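Local coordinates for phosphatase (Thermotoga maritima, PDB 1NF2), which probably acts as a magnesium-dependent phosphatase of the haloacid dehalogenase (HAD) family, at residues 1-12 with 207-218. Numbering follows the deposited sequence.
With MG (magnesium ion), chain F.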
loop_
_atom_site.group_PDB
_atom_site.type_symbol
_atom_site.label_atom_id
_atom_site.label_comp_id
_atom_site.label_asym_id
_atom_site.label_seq_id
_atom_site.Cartn_x
_atom_site.Cartn_y
_atom_site.Cartn_z
ATOM N N MET A 1 -21.321 -11.855 -14.068
ATOM C CA MET A 1 -21.341 -11.551 -12.611
ATOM C C MET A 1 -19.940 -11.444 -12.015
ATOM O O MET A 1 -18.982 -12.033 -12.517
ATOM C CB MET A 1 -22.152 -12.616 -11.869
ATOM C CG MET A 1 -23.644 -12.568 -12.201
ATOM S SD MET A 1 -24.573 -13.940 -11.495
ATOM C CE MET A 1 -24.922 -13.312 -9.923
ATOM N N TYR A 2 -19.839 -10.686 -10.929
ATOM C CA TYR A 2 -18.576 -10.456 -10.242
ATOM C C TYR A 2 -18.509 -11.216 -8.931
ATOM O O TYR A 2 -19.495 -11.277 -8.197
ATOM C CB TYR A 2 -18.414 -8.954 -10.001
ATOM C CG TYR A 2 -18.227 -8.213 -11.291
ATOM C CD1 TYR A 2 -16.961 -8.122 -11.877
ATOM C CD2 TYR A 2 -19.317 -7.691 -11.986
ATOM C CE1 TYR A 2 -16.784 -7.538 -13.124
ATOM C CE2 TYR A 2 -19.150 -7.100 -13.239
ATOM C CZ TYR A 2 -17.876 -7.032 -13.802
ATOM O OH TYR A 2 -17.686 -6.489 -15.053
ATOM N N ARG A 3 -17.346 -11.793 -8.637
ATOM C CA ARG A 3 -17.167 -12.567 -7.407
ATOM C C ARG A 3 -15.946 -12.146 -6.591
ATOM O O ARG A 3 -15.711 -12.682 -5.511
ATOM C CB ARG A 3 -17.044 -14.057 -7.735
ATOM C CG ARG A 3 -18.212 -14.621 -8.520
ATOM C CD ARG A 3 -18.030 -16.107 -8.796
ATOM N NE ARG A 3 -19.191 -16.698 -9.455
ATOM C CZ ARG A 3 -19.617 -16.366 -10.669
ATOM N NH1 ARG A 3 -18.975 -15.440 -11.365
ATOM N NH2 ARG A 3 -20.682 -16.963 -11.191
ATOM N N VAL A 4 -15.178 -11.191 -7.108
ATOM C CA VAL A 4 -13.972 -10.717 -6.427
ATOM C C VAL A 4 -14.021 -9.195 -6.377
ATOM O O VAL A 4 -14.168 -8.536 -7.399
ATOM C CB VAL A 4 -12.703 -11.194 -7.174
ATOM C CG1 VAL A 4 -11.433 -10.690 -6.463
ATOM C CG2 VAL A 4 -12.707 -12.718 -7.244
ATOM N N PHE A 5 -13.894 -8.652 -5.175
ATOM C CA PHE A 5 -13.991 -7.217 -4.959
ATOM C C PHE A 5 -12.726 -6.631 -4.321
ATOM O O PHE A 5 -12.422 -6.894 -3.163
ATOM C CB PHE A 5 -15.230 -6.963 -4.089
ATOM C CG PHE A 5 -16.500 -7.539 -4.675
ATOM C CD1 PHE A 5 -17.209 -6.847 -5.660
ATOM C CD2 PHE A 5 -16.942 -8.805 -4.301
ATOM C CE1 PHE A 5 -18.334 -7.409 -6.269
ATOM C CE2 PHE A 5 -18.067 -9.379 -4.903
ATOM C CZ PHE A 5 -18.764 -8.681 -5.892
ATOM N N VAL A 6 -11.995 -5.835 -5.091
ATOM C CA VAL A 6 -10.750 -5.239 -4.608
ATOM C C VAL A 6 -10.931 -3.766 -4.233
ATOM O O VAL A 6 -11.425 -2.969 -5.024
ATOM C CB VAL A 6 -9.645 -5.377 -5.679
ATOM C CG1 VAL A 6 -8.313 -4.854 -5.128
ATOM C CG2 VAL A 6 -9.515 -6.850 -6.091
ATOM N N PHE A 7 -10.510 -3.406 -3.028
ATOM C CA PHE A 7 -10.670 -2.040 -2.544
ATOM C C PHE A 7 -9.382 -1.397 -2.032
ATOM O O PHE A 7 -8.684 -1.973 -1.195
ATOM C CB PHE A 7 -11.659 -2.002 -1.368
ATOM C CG PHE A 7 -12.981 -2.657 -1.638
ATOM C CD1 PHE A 7 -13.991 -1.972 -2.309
ATOM C CD2 PHE A 7 -13.235 -3.948 -1.181
ATOM C CE1 PHE A 7 -15.245 -2.564 -2.519
ATOM C CE2 PHE A 7 -14.487 -4.551 -1.387
ATOM C CZ PHE A 7 -15.492 -3.855 -2.057
ATOM N N ASP A 8 -9.067 -0.203 -2.515
ATOM C CA ASP A 8 -7.908 0.506 -1.985
ATOM C C ASP A 8 -8.504 1.050 -0.683
ATOM O O ASP A 8 -9.733 1.146 -0.560
ATOM C CB ASP A 8 -7.504 1.664 -2.907
ATOM C CG ASP A 8 -6.231 2.381 -2.444
ATOM O OD1 ASP A 8 -5.772 3.305 -3.154
ATOM O OD2 ASP A 8 -5.685 2.032 -1.379
ATOM N N LEU A 9 -7.661 1.379 0.290
ATOM C CA LEU A 9 -8.145 1.913 1.564
ATOM C C LEU A 9 -8.235 3.436 1.518
ATOM O O LEU A 9 -9.320 3.988 1.336
ATOM C CB LEU A 9 -7.227 1.470 2.709
ATOM C CG LEU A 9 -7.748 0.372 3.642
ATOM C CD1 LEU A 9 -8.452 -0.706 2.852
ATOM C CD2 LEU A 9 -6.596 -0.217 4.431
ATOM N N ASP A 10 -7.095 4.111 1.676
ATOM C CA ASP A 10 -7.055 5.572 1.647
ATOM C C ASP A 10 -7.715 6.132 0.388
ATOM O O ASP A 10 -7.573 5.567 -0.701
ATOM C CB ASP A 10 -5.602 6.062 1.741
ATOM C CG ASP A 10 -4.995 5.833 3.121
ATOM O OD1 ASP A 10 -5.207 6.675 4.018
ATOM O OD2 ASP A 10 -4.324 4.801 3.314
ATOM N N GLY A 11 -8.444 7.236 0.555
ATOM C CA GLY A 11 -9.128 7.883 -0.553
ATOM C C GLY A 11 -10.184 7.044 -1.256
ATOM O O GLY A 11 -10.771 7.492 -2.243
ATOM N N THR A 12 -10.454 5.850 -0.730
ATOM C CA THR A 12 -11.403 4.924 -1.348
ATOM C C THR A 12 -12.426 4.357 -0.355
ATOM O O THR A 12 -13.531 4.887 -0.233
ATOM C CB THR A 12 -10.609 3.782 -2.019
ATOM O OG1 THR A 12 -9.662 4.360 -2.928
ATOM C CG2 THR A 12 -11.532 2.826 -2.776
ATOM N N GLU A 207 -12.599 -11.261 -15.657
ATOM C CA GLU A 207 -14.015 -10.928 -15.829
ATOM C C GLU A 207 -14.876 -10.868 -14.575
ATOM O O GLU A 207 -15.916 -10.222 -14.575
ATOM C CB GLU A 207 -14.681 -11.893 -16.816
ATOM C CG GLU A 207 -14.584 -11.478 -18.271
ATOM C CD GLU A 207 -15.605 -12.197 -19.149
ATOM O OE1 GLU A 207 -15.597 -13.449 -19.170
ATOM O OE2 GLU A 207 -16.415 -11.511 -19.815
ATOM N N GLU A 208 -14.453 -11.544 -13.519
ATOM C CA GLU A 208 -15.214 -11.565 -12.279
ATOM C C GLU A 208 -14.633 -10.652 -11.194
ATOM O O GLU A 208 -15.041 -10.723 -10.034
ATOM C CB GLU A 208 -15.281 -12.999 -11.757
ATOM C CG GLU A 208 -13.950 -13.713 -11.829
ATOM C CD GLU A 208 -13.956 -15.056 -11.125
ATOM O OE1 GLU A 208 -14.988 -15.760 -11.187
ATOM O OE2 GLU A 208 -12.922 -15.410 -10.518
ATOM N N ILE A 209 -13.702 -9.784 -11.576
ATOM C CA ILE A 209 -13.049 -8.889 -10.624
ATOM C C ILE A 209 -13.392 -7.416 -10.792
ATOM O O ILE A 209 -13.385 -6.899 -11.904
ATOM C CB ILE A 209 -11.514 -9.003 -10.725
ATOM C CG1 ILE A 209 -11.083 -10.462 -10.551
ATOM C CG2 ILE A 209 -10.855 -8.137 -9.663
ATOM C CD1 ILE A 209 -9.586 -10.673 -10.640
ATOM N N VAL A 210 -13.684 -6.752 -9.676
ATOM C CA VAL A 210 -13.973 -5.321 -9.677
ATOM C C VAL A 210 -12.939 -4.654 -8.763
ATOM O O VAL A 210 -12.607 -5.199 -7.714
ATOM C CB VAL A 210 -15.369 -5.001 -9.085
ATOM C CG1 VAL A 210 -15.706 -3.529 -9.307
ATOM C CG2 VAL A 210 -16.407 -5.877 -9.709
ATOM N N VAL A 211 -12.432 -3.488 -9.162
ATOM C CA VAL A 211 -11.467 -2.760 -8.335
ATOM C C VAL A 211 -11.935 -1.321 -8.141
ATOM O O VAL A 211 -12.418 -0.682 -9.077
ATOM C CB VAL A 211 -10.037 -2.727 -8.972
ATOM C CG1 VAL A 211 -9.477 -4.129 -9.070
ATOM C CG2 VAL A 211 -10.089 -2.110 -10.343
ATOM N N PHE A 212 -11.824 -0.835 -6.909
ATOM C CA PHE A 212 -12.183 0.541 -6.576
ATOM C C PHE A 212 -10.868 1.232 -6.227
ATOM O O PHE A 212 -10.092 0.711 -5.427
ATOM C CB PHE A 212 -13.109 0.595 -5.346
ATOM C CG PHE A 212 -14.508 0.086 -5.593
ATOM C CD1 PHE A 212 -15.567 0.974 -5.742
ATOM C CD2 PHE A 212 -14.768 -1.271 -5.643
ATOM C CE1 PHE A 212 -16.872 0.513 -5.936
ATOM C CE2 PHE A 212 -16.071 -1.745 -5.839
ATOM C CZ PHE A 212 -17.121 -0.845 -5.984
ATOM N N GLY A 213 -10.628 2.393 -6.825
ATOM C CA GLY A 213 -9.406 3.117 -6.546
ATOM C C GLY A 213 -9.542 4.615 -6.751
ATOM O O GLY A 213 -10.598 5.111 -7.154
ATOM N N ASP A 214 -8.464 5.333 -6.464
ATOM C CA ASP A 214 -8.431 6.777 -6.609
ATOM C C ASP A 214 -7.029 7.235 -7.018
ATOM O O ASP A 214 -6.840 8.384 -7.433
ATOM C CB ASP A 214 -8.780 7.434 -5.276
ATOM C CG ASP A 214 -7.629 7.355 -4.275
ATOM O OD1 ASP A 214 -7.512 8.271 -3.431
ATOM O OD2 ASP A 214 -6.841 6.381 -4.330
ATOM N N ASN A 215 -6.076 6.308 -6.904
ATOM C CA ASN A 215 -4.638 6.516 -7.140
ATOM C C ASN A 215 -3.927 6.174 -8.435
ATOM O O ASN A 215 -4.413 5.426 -9.279
ATOM C CB ASN A 215 -3.836 5.772 -6.059
ATOM C CG ASN A 215 -3.576 6.615 -4.861
ATOM O OD1 ASN A 215 -2.957 6.170 -3.891
ATOM N ND2 ASN A 215 -4.037 7.855 -4.912
ATOM N N GLU A 216 -2.711 6.706 -8.516
ATOM C CA GLU A 216 -1.796 6.449 -9.617
ATOM C C GLU A 216 -1.401 5.008 -9.301
ATOM O O GLU A 216 -1.315 4.167 -10.186
ATOM C CB GLU A 216 -0.570 7.357 -9.502
ATOM C CG GLU A 216 -0.245 8.148 -10.751
ATOM C CD GLU A 216 -0.069 7.266 -11.966
ATOM O OE1 GLU A 216 0.664 6.258 -11.867
ATOM O OE2 GLU A 216 -0.661 7.584 -13.022
ATOM N N ASN A 217 -1.193 4.746 -8.011
ATOM C CA ASN A 217 -0.852 3.418 -7.509
ATOM C C ASN A 217 -1.916 2.364 -7.853
ATOM O O ASN A 217 -1.583 1.208 -8.120
ATOM C CB ASN A 217 -0.704 3.453 -5.985
ATOM C CG ASN A 217 0.622 4.050 -5.526
ATOM O OD1 ASN A 217 0.796 4.346 -4.340
ATOM N ND2 ASN A 217 1.561 4.214 -6.453
ATOM N N ASP A 218 -3.187 2.765 -7.824
ATOM C CA ASP A 218 -4.310 1.859 -8.099
ATOM C C ASP A 218 -4.522 1.628 -9.590
ATOM O O ASP A 218 -5.065 0.608 -10.002
ATOM C CB ASP A 218 -5.601 2.421 -7.488
ATOM C CG ASP A 218 -5.528 2.551 -5.982
ATOM O OD1 ASP A 218 -6.201 3.457 -5.433
ATOM O OD2 ASP A 218 -4.809 1.749 -5.345
HETATM MG MG MG F . -5.400 5.570 -2.168
HETATM O O HOH W 1 -19.007 -10.621 -14.975
HETATM O O HOH W 2 -17.219 -14.779 -13.217
HETATM O O HOH W 3 -16.098 -8.237 -16.405
#
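Glu-208 O is gripped by two backbone donors: Arg-3 N, 2.9 Å from it on a lone pair in the carbonyl plane, and Val-4 N at 3.0 Å, almost in line with the C=O bond. This fork opens a parallel ladder in which Val-4 O accepts from Val-210 N, Val-6 N gives to Val-210 O, Val-6 O accepts from Phe-212 N, and Asp-8 N reaches Phe-212 O. An angle of 13° between the strand axes confirms the parallel pairing.

Side chains alternate between the faces. On one, Val-6 and Val-211 stand next to each other, Val-6 CB being 3.6 Å from Val-211 CG1, while Ile-209 CG1 packs against Val-4 CB. On the other, the Phe-7 and Phe-212 rings run alongside each other, tilted by 25° and displaced so far that one hardly covers the other, their centroids 5.1 Å apart.

At the C-terminal ends of both strands the ladder gives way to the magnesium site. With CG anti to the backbone N (chi1 -176°), Asp-8 directs OD1 onto the magnesium ion at 2.5 Å. Asp-214 OD2 binds the ion from the other segment at 2.7 Å, and Asp-10 O lies 2.6 Å from it. Asp-8 and Asp-10 belong to the DxDGT signature of HAD enzymes. Lys-191 forms salt bridges with Asp-8 OD2 and Asp-218 OD2, tying the two carboxylates together across the segments.

The two strands lie inside the larger sheet, side by side: strand 36-40 flanks 4-8, strand 227-230 flanks 209-213, and helix 253-258 packs over the Phe-5, Phe-7 and Phe-212 face through Val-254 and Leu-258.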